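Local coordinates for aldehyde dehydrogenase (Burkholderia vietnamiensis, PDB 5KF0), which probably oxidises aldehydes to carboxylic acids with a nicotinamide cofactor, NADPH being bound in this crystal, at residues 65-77 with 171-183. Residues are numbered along the deposited sequence; the frame is centred on the assembly and turned at random. Where two conformers were deposited one is given.
Sequences MRELPAYRRQAVL and KVAPALAAGCPFV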
ATOM      1  N   MET A  65     -19.443  -4.487  19.380  1.00 14.50           N
ATOM      2  CA  MET A  65     -18.010  -4.446  19.095  1.00 15.26           C
ATOM      3  C   MET A  65     -17.738  -3.803  17.744  1.00 16.49           C
ATOM      4  O   MET A  65     -16.799  -3.013  17.605  1.00 16.86           O
ATOM      5  CB  MET A  65     -17.420  -5.860  19.139  1.00 16.38           C
ATOM      6  CG  MET A  65     -17.201  -6.383  20.538  1.00 16.89           C
ATOM      7  SD  MET A  65     -16.010  -5.365  21.450  1.00 17.05           S
ATOM      8  CE  MET A  65     -14.506  -5.688  20.555  1.00 19.67           C
ATOM      9  N   ARG A  66     -18.554  -4.134  16.738  1.00 14.60           N
ATOM     10  CA  ARG A  66     -18.385  -3.562  15.406  0.62 16.87           C
ATOM     11  C   ARG A  66     -18.586  -2.048  15.413  1.00 19.16           C
ATOM     12  O   ARG A  66     -17.982  -1.333  14.604  1.00 22.47           O
ATOM     13  CB  ARG A  66     -19.365  -4.227  14.436  0.62 22.58           C
ATOM     14  CG  ARG A  66     -19.295  -3.721  13.009  0.62 25.43           C
ATOM     15  CD  ARG A  66     -20.280  -4.452  12.097  0.62 29.47           C
ATOM     16  NE  ARG A  66     -21.647  -3.927  12.172  0.62 31.01           N
ATOM     17  CZ  ARG A  66     -22.708  -4.636  12.548  0.62 33.79           C
ATOM     18  NH1 ARG A  66     -22.575  -5.912  12.901  0.62 31.11           N
ATOM     19  NH2 ARG A  66     -23.907  -4.069  12.568  0.62 34.96           N
ATOM     20  N   GLU A  67     -19.413  -1.543  16.312  1.00 15.81           N
ATOM     21  CA  GLU A  67     -19.701  -0.114  16.352  1.00 16.91           C
ATOM     22  C   GLU A  67     -18.721   0.677  17.206  1.00 19.24           C
ATOM     23  O   GLU A  67     -18.742   1.911  17.159  1.00 21.45           O
ATOM     24  CB  GLU A  67     -21.131   0.108  16.849  1.00 20.02           C
ATOM     25  CG  GLU A  67     -22.153  -0.417  15.851  1.00 19.83           C
ATOM     26  CD  GLU A  67     -23.579  -0.218  16.291  1.00 31.42           C
ATOM     27  OE1 GLU A  67     -23.811   0.023  17.492  1.00 36.85           O
ATOM     28  OE2 GLU A  67     -24.473  -0.305  15.424  1.00 33.95           O
ATOM     29  N   LEU A  68     -17.881   0.006  17.980  1.00 15.58           N
ATOM     30  CA  LEU A  68     -16.873   0.682  18.783  0.58 17.38           C
ATOM     31  C   LEU A  68     -15.902   1.433  17.874  1.00 17.75           C
ATOM     32  O   LEU A  68     -15.261   0.805  17.017  1.00 19.10           O
ATOM     33  CB  LEU A  68     -16.132  -0.349  19.625  0.58 19.34           C
ATOM     34  CG  LEU A  68     -15.549   0.034  20.981  0.58 20.94           C
ATOM     35  CD1 LEU A  68     -16.660   0.522  21.896  0.58 21.73           C
ATOM     36  CD2 LEU A  68     -14.848  -1.180  21.575  0.58 19.72           C
ATOM     37  N   PRO A  69     -15.748   2.747  18.027  1.00 15.78           N
ATOM     38  CA  PRO A  69     -14.825   3.480  17.149  1.00 18.20           C
ATOM     39  C   PRO A  69     -13.381   3.067  17.380  1.00 17.90           C
ATOM     40  O   PRO A  69     -13.005   2.573  18.443  1.00 15.67           O
ATOM     41  CB  PRO A  69     -15.036   4.949  17.535  1.00 21.79           C
ATOM     42  CG  PRO A  69     -16.289   4.977  18.326  1.00 22.78           C
ATOM     43  CD  PRO A  69     -16.435   3.643  18.975  1.00 16.56           C
ATOM     44  N   ALA A  70     -12.558   3.295  16.349  1.00 14.12           N
ATOM     45  CA  ALA A  70     -11.158   2.870  16.401  1.00 12.76           C
ATOM     46  C   ALA A  70     -10.441   3.402  17.636  1.00 12.10           C
ATOM     47  O   ALA A  70      -9.694   2.662  18.289  1.00 13.36           O
ATOM     48  CB  ALA A  70     -10.426   3.308  15.128  1.00 13.96           C
ATOM     49  N   TYR A  71     -10.657   4.679  17.984  1.00 12.89           N
ATOM     50  CA  TYR A  71      -9.919   5.245  19.112  1.00 15.60           C
ATOM     51  C   TYR A  71     -10.350   4.617  20.439  1.00 14.74           C
ATOM     52  O   TYR A  71      -9.553   4.582  21.388  1.00 14.38           O
ATOM     53  CB  TYR A  71     -10.055   6.774  19.150  1.00 14.86           C
ATOM     54  CG  TYR A  71     -11.471   7.258  19.378  1.00 15.87           C
ATOM     55  CD1 TYR A  71     -11.965   7.434  20.660  1.00 21.58           C
ATOM     56  CD2 TYR A  71     -12.314   7.517  18.305  1.00 16.47           C
ATOM     57  CE1 TYR A  71     -13.268   7.872  20.865  1.00 19.27           C
ATOM     58  CE2 TYR A  71     -13.616   7.951  18.508  1.00 19.78           C
ATOM     59  CZ  TYR A  71     -14.084   8.110  19.787  1.00 21.01           C
ATOM     60  OH  TYR A  71     -15.381   8.544  20.005  1.00 27.70           O
ATOM     61  N   ARG A  72     -11.584   4.098  20.524  1.00 12.67           N
ATOM     62  CA  ARG A  72     -12.004   3.388  21.730  0.59 12.96           C
ATOM     63  C   ARG A  72     -11.327   2.026  21.827  1.00 14.28           C
ATOM     64  O   ARG A  72     -10.911   1.611  22.919  1.00 15.06           O
ATOM     65  CB  ARG A  72     -13.528   3.228  21.757  0.59 17.68           C
ATOM     66  CG  ARG A  72     -14.314   4.492  22.118  0.59 23.69           C
ATOM     67  CD  ARG A  72     -14.466   4.668  23.637  0.59 28.10           C
ATOM     68  NE  ARG A  72     -15.061   3.498  24.288  0.59 30.00           N
ATOM     69  CZ  ARG A  72     -16.366   3.332  24.489  0.59 34.16           C
ATOM     70  NH1 ARG A  72     -17.224   4.259  24.091  0.59 37.29           N
ATOM     71  NH2 ARG A  72     -16.814   2.238  25.089  0.59 29.90           N
ATOM     72  N   ARG A  73     -11.223   1.306  20.694  1.00 11.54           N
ATOM     73  CA  ARG A  73     -10.488   0.043  20.687  0.53 10.86           C
ATOM     74  C   ARG A  73      -9.036   0.273  21.067  1.00 11.56           C
ATOM     75  O   ARG A  73      -8.460  -0.480  21.859  1.00 12.36           O
ATOM     76  CB  ARG A  73     -10.576  -0.625  19.312  0.53 13.03           C
ATOM     77  CG  ARG A  73     -11.994  -1.020  18.893  0.53 13.23           C
ATOM     78  CD  ARG A  73     -12.018  -1.449  17.430  0.53 13.91           C
ATOM     79  NE  ARG A  73     -13.373  -1.604  16.907  0.53 15.08           N
ATOM     80  CZ  ARG A  73     -13.640  -2.077  15.694  0.53 18.12           C
ATOM     81  NH1 ARG A  73     -12.643  -2.443  14.901  0.53 15.07           N
ATOM     82  NH2 ARG A  73     -14.894  -2.189  15.270  0.53 21.68           N
ATOM     83  N   GLN A  74      -8.430   1.325  20.515  1.00 11.45           N
ATOM     84  CA  GLN A  74      -7.070   1.680  20.905  1.00 12.30           C
ATOM     85  C   GLN A  74      -6.968   1.943  22.405  1.00 11.49           C
ATOM     86  O   GLN A  74      -5.997   1.526  23.054  1.00 13.32           O
ATOM     87  CB  GLN A  74      -6.615   2.908  20.121  1.00 14.01           C
ATOM     88  CG  GLN A  74      -5.166   3.289  20.410  1.00 13.25           C
ATOM     89  CD  GLN A  74      -4.735   4.532  19.658  1.00 13.76           C
ATOM     90  OE1 GLN A  74      -5.312   5.600  19.826  1.00 14.14           O
ATOM     91  NE2 GLN A  74      -3.718   4.394  18.814  1.00 11.48           N
ATOM     92  N   ALA A  75      -7.952   2.651  22.979  1.00 12.16           N
ATOM     93  CA  ALA A  75      -7.888   2.971  24.401  1.00 12.03           C
ATOM     94  C   ALA A  75      -7.925   1.713  25.257  1.00 11.85           C
ATOM     95  O   ALA A  75      -7.265   1.646  26.304  1.00 13.94           O
ATOM     96  CB  ALA A  75      -9.037   3.909  24.780  1.00 14.13           C
ATOM     97  N   VAL A  76      -8.713   0.715  24.843  1.00 13.47           N
ATOM     98  CA  VAL A  76      -8.738  -0.566  25.550  1.00 10.81           C
ATOM     99  C   VAL A  76      -7.357  -1.201  25.519  1.00 13.60           C
ATOM    100  O   VAL A  76      -6.838  -1.656  26.546  1.00 12.87           O
ATOM    101  CB  VAL A  76      -9.802  -1.496  24.938  1.00 12.84           C
ATOM    102  CG1 VAL A  76      -9.620  -2.911  25.455  1.00 13.91           C
ATOM    103  CG2 VAL A  76     -11.210  -0.984  25.269  1.00 16.25           C
ATOM    104  N   LEU A  77      -6.730  -1.215  24.342  1.00 11.31           N
ATOM    105  CA  LEU A  77      -5.398  -1.806  24.220  1.00 11.54           C
ATOM    106  C   LEU A  77      -4.372  -1.039  25.050  1.00 15.64           C
ATOM    107  O   LEU A  77      -3.500  -1.646  25.690  1.00 12.45           O
ATOM    108  CB  LEU A  77      -4.988  -1.854  22.745  1.00 10.73           C
ATOM    109  CG  LEU A  77      -5.833  -2.864  21.950  1.00 10.81           C
ATOM    110  CD1 LEU A  77      -5.813  -2.564  20.441  1.00 11.83           C
ATOM    111  CD2 LEU A  77      -5.365  -4.289  22.228  1.00 12.86           C
ATOM    112  N   LYS A 171      -3.442 -13.311  19.474  1.00  9.70           N
ATOM    113  CA  LYS A 171      -4.835 -13.460  19.066  1.00  9.18           C
ATOM    114  C   LYS A 171      -5.737 -12.409  19.692  1.00  9.73           C
ATOM    115  O   LYS A 171      -6.524 -11.771  18.987  1.00 10.66           O
ATOM    116  CB  LYS A 171      -5.341 -14.870  19.421  1.00  9.11           C
ATOM    117  CG  LYS A 171      -4.437 -15.988  18.850  1.00  9.79           C
ATOM    118  CD  LYS A 171      -5.032 -17.383  19.089  1.00 10.28           C
ATOM    119  CE  LYS A 171      -3.993 -18.473  18.778  1.00  8.99           C
ATOM    120  NZ  LYS A 171      -3.575 -18.462  17.334  1.00 10.40           N
ATOM    121  N   VAL A 172      -5.602 -12.201  21.005  1.00 10.67           N
ATOM    122  CA  VAL A 172      -6.449 -11.264  21.744  1.00 10.90           C
ATOM    123  C   VAL A 172      -6.258  -9.841  21.237  1.00  9.95           C
ATOM    124  O   VAL A 172      -7.231  -9.112  21.003  1.00 11.01           O
ATOM    125  CB  VAL A 172      -6.141 -11.359  23.249  1.00 10.54           C
ATOM    126  CG1 VAL A 172      -6.810 -10.217  24.017  1.00 10.89           C
ATOM    127  CG2 VAL A 172      -6.579 -12.717  23.797  1.00 12.08           C
ATOM    128  N   ALA A 173      -4.998  -9.394  21.131  1.00  9.22           N
ATOM    129  CA  ALA A 173      -4.769  -7.987  20.809  1.00 10.33           C
ATOM    130  C   ALA A 173      -5.274  -7.631  19.415  1.00 10.44           C
ATOM    131  O   ALA A 173      -5.954  -6.597  19.274  1.00 11.45           O
ATOM    132  CB  ALA A 173      -3.287  -7.640  20.990  1.00 12.11           C
ATOM    133  N   PRO A 174      -5.011  -8.415  18.368  1.00  9.78           N
ATOM    134  CA  PRO A 174      -5.599  -8.084  17.053  1.00  9.85           C
ATOM    135  C   PRO A 174      -7.108  -8.212  17.033  1.00  9.98           C
ATOM    136  O   PRO A 174      -7.774  -7.443  16.323  1.00 10.63           O
ATOM    137  CB  PRO A 174      -4.951  -9.086  16.089  1.00 14.06           C
ATOM    138  CG  PRO A 174      -3.954  -9.858  16.866  1.00 17.52           C
ATOM    139  CD  PRO A 174      -4.081  -9.563  18.313  1.00 10.13           C
ATOM    140  N   ALA A 175      -7.675  -9.152  17.794  1.00 13.08           N
ATOM    141  CA  ALA A 175      -9.127  -9.258  17.842  1.00 11.03           C
ATOM    142  C   ALA A 175      -9.740  -7.970  18.366  1.00 12.81           C
ATOM    143  O   ALA A 175     -10.741  -7.486  17.823  1.00 13.11           O
ATOM    144  CB  ALA A 175      -9.543 -10.445  18.714  1.00 11.52           C
ATOM    145  N   LEU A 176      -9.149  -7.395  19.421  1.00 10.12           N
ATOM    146  CA  LEU A 176      -9.656  -6.128  19.954  1.00 10.97           C
ATOM    147  C   LEU A 176      -9.470  -4.997  18.949  1.00 13.66           C
ATOM    148  O   LEU A 176     -10.374  -4.165  18.760  1.00 14.16           O
ATOM    149  CB  LEU A 176      -8.951  -5.800  21.272  1.00 10.31           C
ATOM    150  CG  LEU A 176      -9.242  -6.784  22.411  1.00 13.08           C
ATOM    151  CD1 LEU A 176      -8.228  -6.608  23.534  1.00 14.39           C
ATOM    152  CD2 LEU A 176     -10.653  -6.580  22.939  1.00 17.11           C
ATOM    153  N   ALA A 177      -8.308  -4.962  18.281  1.00 11.47           N
ATOM    154  CA  ALA A 177      -8.067  -3.949  17.259  1.00 11.15           C
ATOM    155  C   ALA A 177      -9.077  -4.065  16.129  1.00 12.87           C
ATOM    156  O   ALA A 177      -9.549  -3.047  15.600  1.00 17.04           O
ATOM    157  CB  ALA A 177      -6.647  -4.089  16.702  1.00 11.86           C
ATOM    158  N   ALA A 178      -9.410  -5.298  15.739  1.00 12.04           N
ATOM    159  CA  ALA A 178     -10.307  -5.535  14.611  1.00 12.98           C
ATOM    160  C   ALA A 178     -11.775  -5.407  14.982  1.00 21.21           C
ATOM    161  O   ALA A 178     -12.608  -5.255  14.084  1.00 24.06           O
ATOM    162  CB  ALA A 178     -10.075  -6.929  14.025  1.00 14.61           C
ATOM    163  N   GLY A 179     -12.110  -5.482  16.266  1.00 11.51           N
ATOM    164  CA  GLY A 179     -13.491  -5.388  16.690  1.00 13.19           C
ATOM    165  C   GLY A 179     -14.237  -6.701  16.772  1.00 13.54           C
ATOM    166  O   GLY A 179     -15.464  -6.711  16.621  1.00 14.33           O
ATOM    167  N   CYS A 180     -13.531  -7.829  17.041  1.00 12.78           N
ATOM    168  CA  CYS A 180     -14.141  -9.158  17.129  1.00 12.29           C
ATOM    169  C   CYS A 180     -14.333  -9.568  18.574  1.00 13.62           C
ATOM    170  O   CYS A 180     -13.361  -9.541  19.346  1.00 14.93           O
ATOM    171  CB  CYS A 180     -13.261 -10.209  16.464  1.00 11.23           C
ATOM    172  SG  CYS A 180     -13.107 -10.089  14.700  1.00 15.03           S
ATOM    173  N   PRO A 181     -15.531 -10.001  18.967  1.00 11.84           N
ATOM    174  CA  PRO A 181     -15.657 -10.762  20.215  1.00 12.28           C
ATOM    175  C   PRO A 181     -14.890 -12.071  20.087  1.00 11.15           C
ATOM    176  O   PRO A 181     -14.768 -12.638  18.995  1.00 13.97           O
ATOM    177  CB  PRO A 181     -17.168 -11.017  20.329  1.00 13.43           C
ATOM    178  CG  PRO A 181     -17.818 -10.128  19.280  1.00 14.07           C
ATOM    179  CD  PRO A 181     -16.784 -10.000  18.200  1.00 13.14           C
ATOM    180  N   PHE A 182     -14.373 -12.564  21.213  1.00 12.92           N
ATOM    181  CA  PHE A 182     -13.600 -13.799  21.153  1.00 10.18           C
ATOM    182  C   PHE A 182     -13.784 -14.601  22.433  1.00 11.35           C
ATOM    183  O   PHE A 182     -14.086 -14.058  23.500  1.00 12.84           O
ATOM    184  CB  PHE A 182     -12.102 -13.526  20.924  1.00  9.97           C
ATOM    185  CG  PHE A 182     -11.429 -12.836  22.078  1.00  9.69           C
ATOM    186  CD1 PHE A 182     -10.894 -13.579  23.131  1.00 11.72           C
ATOM    187  CD2 PHE A 182     -11.342 -11.445  22.118  1.00 11.04           C
ATOM    188  CE1 PHE A 182     -10.277 -12.949  24.208  1.00 13.30           C
ATOM    189  CE2 PHE A 182     -10.723 -10.797  23.193  1.00 11.11           C
ATOM    190  CZ  PHE A 182     -10.198 -11.550  24.243  1.00 11.31           C
ATOM    191  N   VAL A 183     -13.536 -15.903  22.316  1.00 11.18           N
ATOM    192  CA  VAL A 183     -13.480 -16.816  23.450  1.00 11.18           C
ATOM    193  C   VAL A 183     -12.122 -17.501  23.378  1.00 11.07           C
ATOM    194  O   VAL A 183     -11.821 -18.167  22.383  1.00 13.50           O
ATOM    195  CB  VAL A 183     -14.614 -17.857  23.417  1.00 11.55           C
ATOM    196  CG1 VAL A 183     -14.565 -18.730  24.684  1.00 11.28           C
ATOM    197  CG2 VAL A 183     -16.001 -17.169  23.299  1.00 12.41           C
TER
HETATM  198  O   HOH W   1     -10.033  -0.500  14.909  0.53 17.93           O
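R73 lays its guanidinium against G179, the C-prime residue of the Schellman motif that ends helix 164-178. This is the helix-to-strand turn of the Rossmann-like nucleotide-binding domain of the aldehyde dehydrogenase fold, where the chain passes on into parallel strand 182-185. G179 CA sits over the centre of the guanidinium, 3.5 Å from R73 CZ, so that backbone, with no side chain between, meets the flat group. In the guanidinium plane, R73 NH1 donates to A177 O (3.2 Å, 156°), a carbonyl that also accepts from a water. The arginine reaches this far because its chain is extended from CG to NE, passing L176 O with CD.

Further along, the axes of 70-77 and 171-178 run nearly antiparallel (155°) and pack through L77, which sets CD2 against L176 CD1 at 3.9 Å and CD1 against A177 CB. V76 CG1 also approaches L176 CD1. At the other end, M65 bends at chi2 and chi3, bringing its CE to 3.9 Å from G179 C while its CG meets P181 CG at 4.0 Å. Outside this shell, helix 103-123 covers L77 with F117 and A120. What ties helix 62-67 to the same turn is a weak bond from R73 NH2 back to M65 O, at 3.1 Å.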